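Local coordinates for protein dihydrodipicolinate synthase (Bacillus anthracis, PDB 3HIJ) that probably condenses pyruvate, held as a Schiff base on a lysine, with an aspartate-derived semialdehyde in the lysine and diaminopimelate biosynthesis pathway, at residues D100-V105 against L130-Y135; S209-N214 against T256-V261. All coordinates share one frame; numbering follows the deposited sequence.

Interaction 1: residues D100-V105 against L130-Y135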
loop_
_atom_site.group_PDB
_atom_site.type_symbol
_atom_site.label_atom_id
_atom_site.label_comp_id
_atom_site.label_asym_id
_atom_site.label_seq_id
_atom_site.Cartn_x
_atom_site.Cartn_y
_atom_site.Cartn_z
ATOM N N ASP A 100 -17.048 32.689 -6.852
ATOM C CA ASP A 100 -17.516 32.226 -8.136
ATOM C C ASP A 100 -17.782 30.734 -8.249
ATOM O O ASP A 100 -18.434 30.295 -9.175
ATOM C CB ASP A 100 -16.536 32.653 -9.178
ATOM C CG ASP A 100 -16.284 34.140 -9.121
ATOM O OD1 ASP A 100 -15.204 34.594 -8.610
ATOM O OD2 ASP A 100 -17.203 34.874 -9.523
ATOM N N ALA A 101 -17.261 29.951 -7.317
ATOM C CA ALA A 101 -17.359 28.486 -7.444
ATOM C C ALA A 101 -17.024 27.915 -6.089
ATOM O O ALA A 101 -16.445 28.635 -5.237
ATOM C CB ALA A 101 -16.348 27.980 -8.457
ATOM N N VAL A 102 -17.319 26.632 -5.893
ATOM C CA VAL A 102 -16.880 25.975 -4.659
ATOM C C VAL A 102 -16.149 24.712 -5.016
ATOM O O VAL A 102 -16.475 24.066 -6.059
ATOM C CB VAL A 102 -18.034 25.689 -3.663
ATOM C CG1 VAL A 102 -18.654 26.992 -3.141
ATOM C CG2 VAL A 102 -19.151 24.760 -4.277
ATOM N N MET A 103 -15.166 24.366 -4.185
ATOM C CA MET A 103 -14.421 23.115 -4.325
ATOM C C MET A 103 -14.835 22.160 -3.172
ATOM O O MET A 103 -14.859 22.579 -2.018
ATOM C CB MET A 103 -12.911 23.370 -4.277
ATOM C CG MET A 103 -12.121 22.059 -4.487
ATOM S SD MET A 103 -10.368 22.340 -4.338
ATOM C CE MET A 103 -10.209 22.804 -2.570
ATOM N N LEU A 104 -15.178 20.915 -3.495
ATOM C CA LEU A 104 -15.711 19.989 -2.516
ATOM C C LEU A 104 -14.806 18.805 -2.432
ATOM O O LEU A 104 -14.763 17.983 -3.343
ATOM C CB LEU A 104 -17.098 19.480 -2.973
ATOM C CG LEU A 104 -18.160 20.545 -3.131
ATOM C CD1 LEU A 104 -19.520 19.901 -3.473
ATOM C CD2 LEU A 104 -18.246 21.484 -1.898
ATOM N N VAL A 105 -14.082 18.677 -1.328
ATOM C CA VAL A 105 -13.207 17.491 -1.143
ATOM C C VAL A 105 -13.938 16.187 -0.904
ATOM O O VAL A 105 -15.029 16.155 -0.318
ATOM C CB VAL A 105 -12.210 17.758 0.046
ATOM C CG1 VAL A 105 -12.914 17.768 1.441
ATOM C CG2 VAL A 105 -11.068 16.766 -0.016
ATOM N N LEU A 130 -23.933 28.003 -7.809
ATOM C CA LEU A 130 -22.543 28.100 -8.274
ATOM C C LEU A 130 -21.975 26.829 -8.944
ATOM O O LEU A 130 -22.402 25.713 -8.678
ATOM C CB LEU A 130 -21.625 28.565 -7.123
ATOM C CG LEU A 130 -21.920 29.980 -6.585
ATOM C CD1 LEU A 130 -20.893 30.343 -5.595
ATOM C CD2 LEU A 130 -21.886 31.038 -7.690
ATOM N N PRO A 131 -20.995 27.009 -9.817
ATOM C CA PRO A 131 -20.230 25.868 -10.304
ATOM C C PRO A 131 -19.486 25.167 -9.156
ATOM O O PRO A 131 -18.952 25.839 -8.273
ATOM C CB PRO A 131 -19.166 26.522 -11.218
ATOM C CG PRO A 131 -19.676 27.898 -11.553
ATOM C CD PRO A 131 -20.765 28.261 -10.578
ATOM N N VAL A 132 -19.365 23.844 -9.262
ATOM C CA VAL A 132 -18.685 23.019 -8.277
ATOM C C VAL A 132 -17.484 22.299 -8.892
ATOM O O VAL A 132 -17.610 21.682 -9.973
ATOM C CB VAL A 132 -19.646 21.965 -7.712
ATOM C CG1 VAL A 132 -18.877 20.886 -6.889
ATOM C CG2 VAL A 132 -20.774 22.674 -6.854
ATOM N N MET A 133 -16.337 22.375 -8.210
ATOM C CA MET A 133 -15.197 21.503 -8.578
ATOM C C MET A 133 -15.063 20.358 -7.544
ATOM O O MET A 133 -14.915 20.655 -6.357
ATOM C CB MET A 133 -13.930 22.342 -8.586
ATOM C CG MET A 133 -12.650 21.521 -8.804
ATOM S SD MET A 133 -11.273 22.691 -8.885
ATOM C CE MET A 133 -11.411 23.327 -10.510
ATOM N N LEU A 134 -15.145 19.098 -7.942
ATOM C CA LEU A 134 -14.815 17.981 -7.051
ATOM C C LEU A 134 -13.313 17.979 -6.719
ATOM O O LEU A 134 -12.506 18.547 -7.466
ATOM C CB LEU A 134 -15.162 16.648 -7.727
ATOM C CG LEU A 134 -16.597 16.631 -8.192
ATOM C CD1 LEU A 134 -16.873 15.312 -8.963
ATOM C CD2 LEU A 134 -17.643 16.855 -7.015
ATOM N N TYR A 135 -12.917 17.345 -5.614
ATOM C CA TYR A 135 -11.511 17.288 -5.288
ATOM C C TYR A 135 -11.235 15.892 -4.775
ATOM O O TYR A 135 -11.651 15.518 -3.676
ATOM C CB TYR A 135 -11.210 18.407 -4.283
ATOM C CG TYR A 135 -9.881 18.446 -3.544
ATOM C CD1 TYR A 135 -8.731 17.812 -4.042
ATOM C CD2 TYR A 135 -9.787 19.145 -2.320
ATOM C CE1 TYR A 135 -7.567 17.897 -3.390
ATOM C CE2 TYR A 135 -8.619 19.192 -1.631
ATOM C CZ TYR A 135 -7.514 18.583 -2.174
ATOM O OH TYR A 135 -6.339 18.667 -1.511
#
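The phenol ring of Tyr135 is held from both sides of its plane by the neighbouring strand, with Met103 on one and Val105 on the other. The Met103 sulfur makes an oblique Met-aromatic contact, SD lying 4.4 Å from the ring centroid and 37° off the normal, while Val105 CG2 reaches Tyr135 CD2 at 3.6 Å, also obliquely. Met103 extends straight as far as SD and then bends at chi3 (66°), which brings CE within 3.7 Å of Tyr135 CD2. On the opposite face of the sheet, Leu104 CD1 meets Val132 CG1 at 3.6 Å, the two side chains at about a right angle. Parallel pairing joins the strands: Met133 N donates to Val102 O at 2.7 Å, Leu104 N to Met133 O at 2.9 Å, and Tyr135 N only weakly to Leu104 O. With helix 114-126 packed against Leu104 and Leu134, this is a beta-alpha-beta unit of the TIM barrel. Tyr135 OH is hydrogen-bonded to Thr46 OG1, and Tyr109 of a second subunit packs against Tyr135 and Val105, a grouping consistent with the Tyr-Thr-Tyr proton relay of this family. Apolar contacts and the Thr46 bond probably restrict the ring, keeping its hydroxyl placed for proton transfer.

Interaction 2: residues S209-N214 against T256-V261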
loop_
_atom_site.group_PDB
_atom_site.type_symbol
_atom_site.label_atom_id
_atom_site.label_comp_id
_atom_site.label_asym_id
_atom_site.label_seq_id
_atom_site.Cartn_x
_atom_site.Cartn_y
_atom_site.Cartn_z
ATOM N N SER A 209 2.896 27.324 -7.459
ATOM C CA SER A 209 2.703 28.589 -8.190
ATOM C C SER A 209 2.848 29.754 -7.213
ATOM O O SER A 209 2.863 30.874 -7.666
ATOM C CB SER A 209 1.317 28.639 -8.824
ATOM O OG SER A 209 0.297 28.377 -7.857
ATOM N N HIS A 210 2.924 29.482 -5.893
ATOM C CA HIS A 210 3.153 30.544 -4.945
ATOM C C HIS A 210 4.540 31.096 -5.184
ATOM O O HIS A 210 4.759 32.233 -4.895
ATOM C CB HIS A 210 3.110 30.094 -3.430
ATOM C CG HIS A 210 1.739 29.742 -2.946
ATOM N ND1 HIS A 210 0.940 30.632 -2.263
ATOM C CD2 HIS A 210 1.039 28.592 -3.038
ATOM C CE1 HIS A 210 -0.214 30.049 -1.987
ATOM N NE2 HIS A 210 -0.164 28.806 -2.436
ATOM N N VAL A 211 5.489 30.248 -5.552
ATOM C CA VAL A 211 6.865 30.738 -5.672
ATOM C C VAL A 211 7.443 30.551 -7.063
ATOM O O VAL A 211 8.424 31.155 -7.362
ATOM C CB VAL A 211 7.764 30.104 -4.628
ATOM C CG1 VAL A 211 7.228 30.529 -3.205
ATOM C CG2 VAL A 211 7.768 28.607 -4.810
ATOM N N ILE A 212 6.816 29.733 -7.932
ATOM C CA ILE A 212 7.294 29.670 -9.297
ATOM C C ILE A 212 6.145 29.756 -10.312
ATOM O O ILE A 212 6.132 29.024 -11.296
ATOM C CB ILE A 212 8.219 28.372 -9.526
ATOM C CG1 ILE A 212 7.538 27.055 -9.043
ATOM C CG2 ILE A 212 9.548 28.577 -8.855
ATOM C CD1 ILE A 212 8.293 25.834 -9.503
ATOM N N GLY A 213 5.131 30.593 -10.050
ATOM C CA GLY A 213 4.020 30.655 -10.968
ATOM C C GLY A 213 4.470 31.087 -12.383
ATOM O O GLY A 213 3.985 30.527 -13.382
ATOM N N ASN A 214 5.345 32.096 -12.474
ATOM C CA ASN A 214 5.863 32.544 -13.775
ATOM C C ASN A 214 6.557 31.447 -14.566
ATOM O O ASN A 214 6.329 31.326 -15.756
ATOM C CB ASN A 214 6.813 33.750 -13.650
ATOM C CG ASN A 214 6.064 35.038 -13.288
ATOM O OD1 ASN A 214 4.859 35.105 -13.494
ATOM N ND2 ASN A 214 6.765 36.042 -12.676
ATOM N N THR A 256 7.079 29.048 4.137
ATOM C CA THR A 256 8.413 29.483 4.501
ATOM C C THR A 256 9.083 29.993 3.208
ATOM O O THR A 256 9.801 31.011 3.214
ATOM C CB THR A 256 9.192 28.317 5.102
ATOM O OG1 THR A 256 8.439 27.800 6.195
ATOM C CG2 THR A 256 10.552 28.768 5.583
ATOM N N ALA A 257 8.830 29.273 2.123
ATOM C CA ALA A 257 9.389 29.621 0.804
ATOM C C ALA A 257 8.881 31.000 0.413
ATOM O O ALA A 257 9.640 31.863 -0.092
ATOM C CB ALA A 257 9.006 28.513 -0.304
ATOM N N LEU A 258 7.612 31.268 0.680
ATOM C CA LEU A 258 7.095 32.603 0.376
ATOM C C LEU A 258 7.943 33.677 1.057
ATOM O O LEU A 258 8.300 34.695 0.452
ATOM C CB LEU A 258 5.615 32.705 0.733
ATOM C CG LEU A 258 4.710 32.162 -0.372
ATOM C CD1 LEU A 258 3.398 31.729 0.233
ATOM C CD2 LEU A 258 4.516 33.208 -1.589
ATOM N N GLN A 259 8.281 33.419 2.319
ATOM C CA GLN A 259 9.018 34.389 3.139
ATOM C C GLN A 259 10.373 34.543 2.479
ATOM O O GLN A 259 10.858 35.630 2.290
ATOM C CB GLN A 259 9.097 33.924 4.616
ATOM C CG GLN A 259 9.717 34.988 5.581
ATOM C CD GLN A 259 11.219 35.271 5.328
ATOM O OE1 GLN A 259 12.004 34.340 5.121
ATOM N NE2 GLN A 259 11.621 36.580 5.367
ATOM N N MET A 260 10.930 33.443 2.014
ATOM C CA MET A 260 12.202 33.527 1.358
ATOM C C MET A 260 12.206 34.362 0.081
ATOM O O MET A 260 13.221 34.913 -0.251
ATOM C CB MET A 260 12.752 32.166 1.096
ATOM C CG MET A 260 13.285 31.544 2.308
ATOM S SD MET A 260 13.476 29.785 2.117
ATOM C CE MET A 260 13.774 29.345 3.801
ATOM N N VAL A 261 11.097 34.475 -0.637
ATOM C CA VAL A 261 11.075 35.260 -1.874
ATOM C C VAL A 261 10.451 36.586 -1.543
ATOM O O VAL A 261 10.060 37.318 -2.430
ATOM C CB VAL A 261 10.322 34.532 -3.031
ATOM C CG1 VAL A 261 10.971 33.184 -3.273
ATOM C CG2 VAL A 261 8.815 34.375 -2.709
#
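The carbonyl oxygen of His210 accepts a hydrogen bond from Tyr32 OH and is also approached by a methyl group, Leu258 CD2, at 3.5 Å. The polar grip comes from outside the contact; between 209-214 and 256-261 there is no hydrogen bond, and the segments meet by van der Waals contact, mostly of apolar groups. Leu258 does much of the work by straddling His210. Its CD2 faces the backbone carbonyl, whereas CD1 lies 3.7 Å from His210 ND1, set obliquely to the imidazole, and both methyls touch His210 CB. The opposite ring nitrogen, NE2, donates to Ala10 O, which holds the imidazole at the end of strand 7-10 and implies that NE2 carries a proton. ND1, by contrast, is buried with no polar partner in the model, so it is probably the unprotonated nitrogen.

Beside this pair, Val211 presents a single methyl to the second helix. Placed anti to the carbonyl carbon (chi1 -62°), CG1 packs 4.0 Å from Ala257 CB, 4.1 Å from Leu258 CG and 4.2 Å from Val261 CG2. One methyl thus touches Ala257 and Leu258 of the last helical turn and Val261, the first residue beyond the helix. The segment axes run 9.5 Å apart at 52°, and the contact buries a modest 203 Å².

In the fold, helix 209-225 follows barrel strand 203-206, and helix 252-260 belongs to the helical region after the barrel. Leu245 of helix 228-245 packs on Ala257, and Met287 of helix 277-288 on Val261, while His210 rests against Thr9 of strand 7-10. The contact thus joins helix 252-260 of the C-terminal region to the helix that follows the last barrel strand.

Interactions 1 and 2 lie on opposite sides of the chain's centre, about 25 Å apart between centres and about 12 Å between nearest atoms, so they do not touch. They illustrate how one TIM-barrel chain uses two kinds of joint: 100-105 with 130-135 lies in the strand wall, 209-214 with 256-261 in the buried seam between helices outside that wall. Interaction 1 is the nearer to the chemistry by topology, because strand 132-135 adjoins strand 159-161, just beyond which Lys163 carries pyruvate as a Schiff base. The bound sodium ion is separate, about 12 Å from the side chain of Leu134. No residue of interaction 2 belongs to the known pyruvate or sodium sites.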